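Local structure of natural cytotoxicity triggering receptor 2 (Homo sapiens, 1HKF) at residues Ser39-Cys47 with Ile75-Val86. The protein acts as a cytotoxicity-activating receptor of natural killer cells that may help activated cells lyse tumour cells, here represented by its extracellular V-type immunoglobulin domain. Sequence-based numbering, arbitrary orientation.
Sequences SLYEKKGWC and IWDDPDAGFFTV
The strand bearing K44 and W46 (43-47) crosses the core of a V-type immunoglobulin sandwich from the hairpin bearing D77, F84 and V86; the axes of 43-47 and 83-86 approach to 8.6 Å, their directions differing by 32°, while 75-78 runs roughly antiparallel to 43-47. No backbone hydrogen bond joins the two segments, which meet through side chains, partly against backbone. Deep in the core, V86 CG1 sits over one face of the W46 indole, 3.6 Å from the centre of its five-membered ring, a CH-pi contact. Nearby, the CD1 methyl of I75 rests against the backbone of K44 and G45. The K44 chain lays its CB squarely over the centre of the F84 ring, 3.7 Å from the centroid, then bends at chi2 (-61°) and again at chi4, bringing NZ round to D77. There K44 NZ forms a salt bridge of 2.9 Å with D77 OD2, meeting it 35° above the carboxylate plane, and also donates to E42 O at 2.7 Å. From the loop end, Y41 OH gives D77 OD2 a 2.6 Å hydrogen bond on the anti lone pair, while P79 CG touches the ring edge in plane. Y34 OH bonds D77 OD1, so both carboxylate oxygens have partners. The site illustrates how a charge can be buried between sheets: two donors on OD2, one cationic, probably stabilise D77 as the anion.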
ATOM      1  N   SER A  39     -13.123  18.508 -19.288  1.00 45.67           N
ATOM      2  CA  SER A  39     -11.921  19.331 -19.242  1.00 44.67           C
ATOM      3  C   SER A  39     -11.788  19.992 -17.880  1.00 43.54           C
ATOM      4  O   SER A  39     -10.828  20.725 -17.669  1.00 44.20           O
ATOM      5  CB  SER A  39     -12.015  20.449 -20.270  1.00 45.75           C
ATOM      6  OG  SER A  39     -12.881  21.495 -19.791  1.00 48.77           O
ATOM      7  N   LEU A  40     -12.756  19.786 -16.980  1.00 41.37           N
ATOM      8  CA  LEU A  40     -12.706  20.429 -15.664  1.00 40.07           C
ATOM      9  C   LEU A  40     -11.905  19.589 -14.610  1.00 39.37           C
ATOM     10  O   LEU A  40     -12.061  18.348 -14.538  1.00 38.42           O
ATOM     11  CB  LEU A  40     -14.135  20.699 -15.192  1.00 40.10           C
ATOM     12  CG  LEU A  40     -14.707  22.034 -15.679  1.00 41.09           C
ATOM     13  CD1 LEU A  40     -16.046  22.332 -15.035  1.00 39.87           C
ATOM     14  CD2 LEU A  40     -13.741  23.118 -15.299  1.00 41.62           C
ATOM     15  N   TYR A  41     -11.066  20.248 -13.807  1.00 36.39           N
ATOM     16  CA  TYR A  41     -10.269  19.509 -12.831  1.00 34.29           C
ATOM     17  C   TYR A  41     -10.690  19.668 -11.393  1.00 33.26           C
ATOM     18  O   TYR A  41     -10.710  20.764 -10.853  1.00 33.25           O
ATOM     19  CB  TYR A  41      -8.765  19.831 -12.902  1.00 30.86           C
ATOM     20  CG  TYR A  41      -7.923  18.933 -11.957  1.00 28.52           C
ATOM     21  CD1 TYR A  41      -7.412  19.421 -10.752  1.00 29.62           C
ATOM     22  CD2 TYR A  41      -7.682  17.597 -12.269  1.00 28.24           C
ATOM     23  CE1 TYR A  41      -6.684  18.600  -9.886  1.00 27.96           C
ATOM     24  CE2 TYR A  41      -6.958  16.759 -11.414  1.00 29.36           C
ATOM     25  CZ  TYR A  41      -6.466  17.280 -10.230  1.00 26.83           C
ATOM     26  OH  TYR A  41      -5.754  16.482  -9.415  1.00 26.99           O
ATOM     27  N   GLU A  42     -10.968  18.537 -10.761  1.00 32.71           N
ATOM     28  CA  GLU A  42     -11.360  18.505  -9.361  1.00 31.64           C
ATOM     29  C   GLU A  42     -10.168  18.225  -8.436  1.00 31.42           C
ATOM     30  O   GLU A  42      -9.489  17.178  -8.560  1.00 30.25           O
ATOM     31  CB  GLU A  42     -12.419  17.427  -9.160  1.00 31.36           C
ATOM     32  CG  GLU A  42     -13.778  17.663  -9.914  1.00 34.73           C
ATOM     33  CD  GLU A  42     -14.821  16.577  -9.563  1.00 37.05           C
ATOM     34  OE1 GLU A  42     -14.722  15.410 -10.067  1.00 38.00           O
ATOM     35  OE2 GLU A  42     -15.723  16.880  -8.754  1.00 37.34           O
ATOM     36  N   LYS A  43      -9.890  19.134  -7.514  1.00 30.44           N
ATOM     37  CA  LYS A  43      -8.814  18.860  -6.581  1.00 32.54           C
ATOM     38  C   LYS A  43      -9.127  17.583  -5.758  1.00 31.22           C
ATOM     39  O   LYS A  43     -10.292  17.292  -5.451  1.00 29.27           O
ATOM     40  CB  LYS A  43      -8.612  20.047  -5.670  1.00 34.81           C
ATOM     41  CG  LYS A  43      -8.153  21.202  -6.500  1.00 38.48           C
ATOM     42  CD  LYS A  43      -7.861  22.405  -5.662  1.00 41.61           C
ATOM     43  CE  LYS A  43      -7.277  23.481  -6.585  1.00 43.00           C
ATOM     44  NZ  LYS A  43      -6.723  24.564  -5.700  1.00 46.35           N
ATOM     45  N   LYS A  44      -8.089  16.823  -5.417  1.00 28.59           N
ATOM     46  CA  LYS A  44      -8.274  15.568  -4.659  1.00 26.22           C
ATOM     47  C   LYS A  44      -7.620  15.801  -3.322  1.00 26.31           C
ATOM     48  O   LYS A  44      -6.558  16.451  -3.256  1.00 28.07           O
ATOM     49  CB  LYS A  44      -7.596  14.435  -5.426  1.00 25.04           C
ATOM     50  CG  LYS A  44      -7.996  14.345  -6.943  1.00 20.58           C
ATOM     51  CD  LYS A  44      -9.501  14.100  -7.091  1.00 23.52           C
ATOM     52  CE  LYS A  44      -9.897  13.704  -8.507  1.00 20.90           C
ATOM     53  NZ  LYS A  44      -9.335  14.702  -9.509  1.00 25.76           N
ATOM     54  N   GLY A  45      -8.222  15.317  -2.236  1.00 25.76           N
ATOM     55  CA  GLY A  45      -7.614  15.558  -0.925  1.00 25.16           C
ATOM     56  C   GLY A  45      -7.748  14.334  -0.048  1.00 26.57           C
ATOM     57  O   GLY A  45      -8.594  13.466  -0.293  1.00 25.52           O
ATOM     58  N   TRP A  46      -6.896  14.267   0.965  1.00 27.23           N
ATOM     59  CA  TRP A  46      -6.890  13.179   1.952  1.00 28.75           C
ATOM     60  C   TRP A  46      -6.851  13.912   3.291  1.00 29.37           C
ATOM     61  O   TRP A  46      -6.011  14.787   3.499  1.00 30.36           O
ATOM     62  CB  TRP A  46      -5.630  12.317   1.812  1.00 28.10           C
ATOM     63  CG  TRP A  46      -5.480  11.145   2.828  1.00 27.34           C
ATOM     64  CD1 TRP A  46      -4.465  10.993   3.763  1.00 26.36           C
ATOM     65  CD2 TRP A  46      -6.260   9.929   2.893  1.00 25.43           C
ATOM     66  NE1 TRP A  46      -4.562   9.766   4.382  1.00 24.27           N
ATOM     67  CE2 TRP A  46      -5.648   9.089   3.877  1.00 25.71           C
ATOM     68  CE3 TRP A  46      -7.415   9.461   2.213  1.00 25.66           C
ATOM     69  CZ2 TRP A  46      -6.145   7.811   4.198  1.00 22.84           C
ATOM     70  CZ3 TRP A  46      -7.913   8.203   2.524  1.00 24.92           C
ATOM     71  CH2 TRP A  46      -7.264   7.375   3.525  1.00 26.16           C
ATOM     72  N   CYS A  47      -7.771  13.588   4.199  1.00 30.60           N
ATOM     73  CA  CYS A  47      -7.739  14.288   5.472  1.00 32.04           C
ATOM     74  C   CYS A  47      -8.122  13.340   6.585  1.00 31.32           C
ATOM     75  O   CYS A  47      -8.752  12.322   6.362  1.00 31.20           O
ATOM     76  CB  CYS A  47      -8.691  15.498   5.439  1.00 36.41           C
ATOM     77  SG  CYS A  47     -10.367  14.929   5.076  1.00 41.80           S
ATOM     78  N   ILE A  75      -0.025  12.156  -3.136  1.00 27.56           N
ATOM     79  CA  ILE A  75      -1.143  11.723  -3.949  1.00 27.75           C
ATOM     80  C   ILE A  75      -0.677  11.693  -5.389  1.00 27.10           C
ATOM     81  O   ILE A  75       0.080  12.526  -5.811  1.00 27.71           O
ATOM     82  CB  ILE A  75      -2.397  12.700  -3.867  1.00 27.89           C
ATOM     83  CG1 ILE A  75      -3.168  12.481  -2.571  1.00 27.82           C
ATOM     84  CG2 ILE A  75      -3.375  12.458  -5.055  1.00 25.04           C
ATOM     85  CD1 ILE A  75      -4.248  13.541  -2.297  1.00 29.47           C
ATOM     86  N   TRP A  76      -1.090  10.694  -6.136  1.00 24.57           N
ATOM     87  CA  TRP A  76      -0.784  10.747  -7.518  1.00 23.94           C
ATOM     88  C   TRP A  76      -2.191  10.661  -8.103  1.00 23.34           C
ATOM     89  O   TRP A  76      -2.907   9.682  -7.840  1.00 21.97           O
ATOM     90  CB  TRP A  76       0.036   9.557  -8.017  1.00 25.60           C
ATOM     91  CG  TRP A  76       0.141   9.596  -9.514  1.00 26.80           C
ATOM     92  CD1 TRP A  76      -0.559   8.841 -10.400  1.00 27.66           C
ATOM     93  CD2 TRP A  76       0.963  10.478 -10.300  1.00 28.23           C
ATOM     94  NE1 TRP A  76      -0.224   9.187 -11.700  1.00 28.76           N
ATOM     95  CE2 TRP A  76       0.713  10.187 -11.659  1.00 28.71           C
ATOM     96  CE3 TRP A  76       1.896  11.480  -9.981  1.00 30.11           C
ATOM     97  CZ2 TRP A  76       1.366  10.851 -12.701  1.00 29.14           C
ATOM     98  CZ3 TRP A  76       2.553  12.145 -11.023  1.00 28.14           C
ATOM     99  CH2 TRP A  76       2.284  11.820 -12.362  1.00 31.06           C
ATOM    100  N   ASP A  77      -2.589  11.672  -8.876  1.00 22.20           N
ATOM    101  CA  ASP A  77      -3.920  11.643  -9.493  1.00 23.70           C
ATOM    102  C   ASP A  77      -3.861  11.751 -10.988  1.00 25.18           C
ATOM    103  O   ASP A  77      -3.224  12.649 -11.542  1.00 25.33           O
ATOM    104  CB  ASP A  77      -4.773  12.770  -8.946  1.00 23.72           C
ATOM    105  CG  ASP A  77      -6.104  12.877  -9.647  1.00 25.78           C
ATOM    106  OD1 ASP A  77      -6.686  11.811  -9.908  1.00 22.16           O
ATOM    107  OD2 ASP A  77      -6.549  14.030  -9.921  1.00 26.77           O
ATOM    108  N   ASP A  78      -4.518  10.834 -11.667  1.00 26.60           N
ATOM    109  CA  ASP A  78      -4.537  10.921 -13.102  1.00 27.97           C
ATOM    110  C   ASP A  78      -5.952  10.685 -13.611  1.00 28.63           C
ATOM    111  O   ASP A  78      -6.401   9.548 -13.656  1.00 28.22           O
ATOM    112  CB  ASP A  78      -3.598   9.906 -13.768  1.00 29.98           C
ATOM    113  CG  ASP A  78      -3.613  10.038 -15.315  1.00 31.78           C
ATOM    114  OD1 ASP A  78      -4.321  10.950 -15.849  1.00 29.98           O
ATOM    115  OD2 ASP A  78      -2.934   9.247 -16.001  1.00 31.00           O
ATOM    116  N   PRO A  79      -6.653  11.768 -14.058  1.00 28.90           N
ATOM    117  CA  PRO A  79      -8.027  11.708 -14.580  1.00 29.47           C
ATOM    118  C   PRO A  79      -8.206  10.735 -15.716  1.00 30.71           C
ATOM    119  O   PRO A  79      -9.264  10.137 -15.853  1.00 32.52           O
ATOM    120  CB  PRO A  79      -8.301  13.143 -14.998  1.00 28.35           C
ATOM    121  CG  PRO A  79      -7.584  13.903 -13.996  1.00 27.61           C
ATOM    122  CD  PRO A  79      -6.236  13.170 -13.917  1.00 26.63           C
ATOM    123  N   ASP A  80      -7.185  10.567 -16.544  1.00 32.75           N
ATOM    124  CA  ASP A  80      -7.273   9.617 -17.650  1.00 33.72           C
ATOM    125  C   ASP A  80      -7.427   8.222 -17.117  1.00 34.04           C
ATOM    126  O   ASP A  80      -7.954   7.361 -17.825  1.00 34.05           O
ATOM    127  CB  ASP A  80      -6.010   9.619 -18.502  1.00 37.69           C
ATOM    128  CG  ASP A  80      -5.792  10.938 -19.238  1.00 41.09           C
ATOM    129  OD1 ASP A  80      -6.805  11.597 -19.604  1.00 43.02           O
ATOM    130  OD2 ASP A  80      -4.601  11.291 -19.462  1.00 41.31           O
ATOM    131  N   ALA A  81      -6.940   7.976 -15.892  1.00 32.56           N
ATOM    132  CA  ALA A  81      -7.054   6.644 -15.308  1.00 33.74           C
ATOM    133  C   ALA A  81      -8.372   6.495 -14.520  1.00 34.02           C
ATOM    134  O   ALA A  81      -8.853   5.388 -14.329  1.00 35.15           O
ATOM    135  CB  ALA A  81      -5.858   6.349 -14.399  1.00 31.71           C
ATOM    136  N   GLY A  82      -8.945   7.604 -14.067  1.00 33.42           N
ATOM    137  CA  GLY A  82     -10.184   7.526 -13.315  1.00 31.73           C
ATOM    138  C   GLY A  82     -10.028   7.321 -11.808  1.00 31.40           C
ATOM    139  O   GLY A  82     -10.983   6.936 -11.140  1.00 29.18           O
ATOM    140  N   PHE A  83      -8.838   7.554 -11.257  1.00 29.94           N
ATOM    141  CA  PHE A  83      -8.679   7.414  -9.798  1.00 29.32           C
ATOM    142  C   PHE A  83      -7.414   8.071  -9.390  1.00 27.67           C
ATOM    143  O   PHE A  83      -6.575   8.345 -10.251  1.00 27.75           O
ATOM    144  CB  PHE A  83      -8.613   5.930  -9.361  1.00 29.96           C
ATOM    145  CG  PHE A  83      -7.381   5.186  -9.861  1.00 28.39           C
ATOM    146  CD1 PHE A  83      -7.394   4.521 -11.081  1.00 29.80           C
ATOM    147  CD2 PHE A  83      -6.212   5.149  -9.091  1.00 29.32           C
ATOM    148  CE1 PHE A  83      -6.244   3.803 -11.555  1.00 30.42           C
ATOM    149  CE2 PHE A  83      -5.069   4.459  -9.520  1.00 27.29           C
ATOM    150  CZ  PHE A  83      -5.079   3.781 -10.755  1.00 29.51           C
ATOM    151  N   PHE A  84      -7.310   8.383  -8.102  1.00 26.31           N
ATOM    152  CA  PHE A  84      -6.083   8.901  -7.531  1.00 25.16           C
ATOM    153  C   PHE A  84      -5.665   7.931  -6.416  1.00 27.16           C
ATOM    154  O   PHE A  84      -6.470   7.122  -5.922  1.00 26.36           O
ATOM    155  CB  PHE A  84      -6.198  10.302  -6.975  1.00 25.35           C
ATOM    156  CG  PHE A  84      -7.137  10.466  -5.819  1.00 26.96           C
ATOM    157  CD1 PHE A  84      -8.507  10.598  -6.033  1.00 27.13           C
ATOM    158  CD2 PHE A  84      -6.644  10.650  -4.526  1.00 27.43           C
ATOM    159  CE1 PHE A  84      -9.373  10.913  -4.998  1.00 26.20           C
ATOM    160  CE2 PHE A  84      -7.504  10.975  -3.462  1.00 28.56           C
ATOM    161  CZ  PHE A  84      -8.895  11.105  -3.714  1.00 27.06           C
ATOM    162  N   THR A  85      -4.389   7.979  -6.065  1.00 26.80           N
ATOM    163  CA  THR A  85      -3.846   7.088  -5.063  1.00 25.67           C
ATOM    164  C   THR A  85      -3.158   7.896  -4.010  1.00 26.01           C
ATOM    165  O   THR A  85      -2.283   8.690  -4.333  1.00 25.61           O
ATOM    166  CB  THR A  85      -2.737   6.188  -5.640  1.00 25.57           C
ATOM    167  OG1 THR A  85      -3.269   5.376  -6.700  1.00 26.24           O
ATOM    168  CG2 THR A  85      -2.194   5.292  -4.526  1.00 23.86           C
ATOM    169  N   VAL A  86      -3.555   7.704  -2.762  1.00 26.22           N
ATOM    170  CA  VAL A  86      -2.890   8.351  -1.645  1.00 27.65           C
ATOM    171  C   VAL A  86      -1.829   7.344  -1.080  1.00 27.89           C
ATOM    172  O   VAL A  86      -2.102   6.144  -0.957  1.00 28.61           O
ATOM    173  CB  VAL A  86      -3.889   8.634  -0.505  1.00 28.91           C
ATOM    174  CG1 VAL A  86      -3.166   9.293   0.713  1.00 25.90           C
ATOM    175  CG2 VAL A  86      -5.010   9.549  -1.035  1.00 29.39           C
TER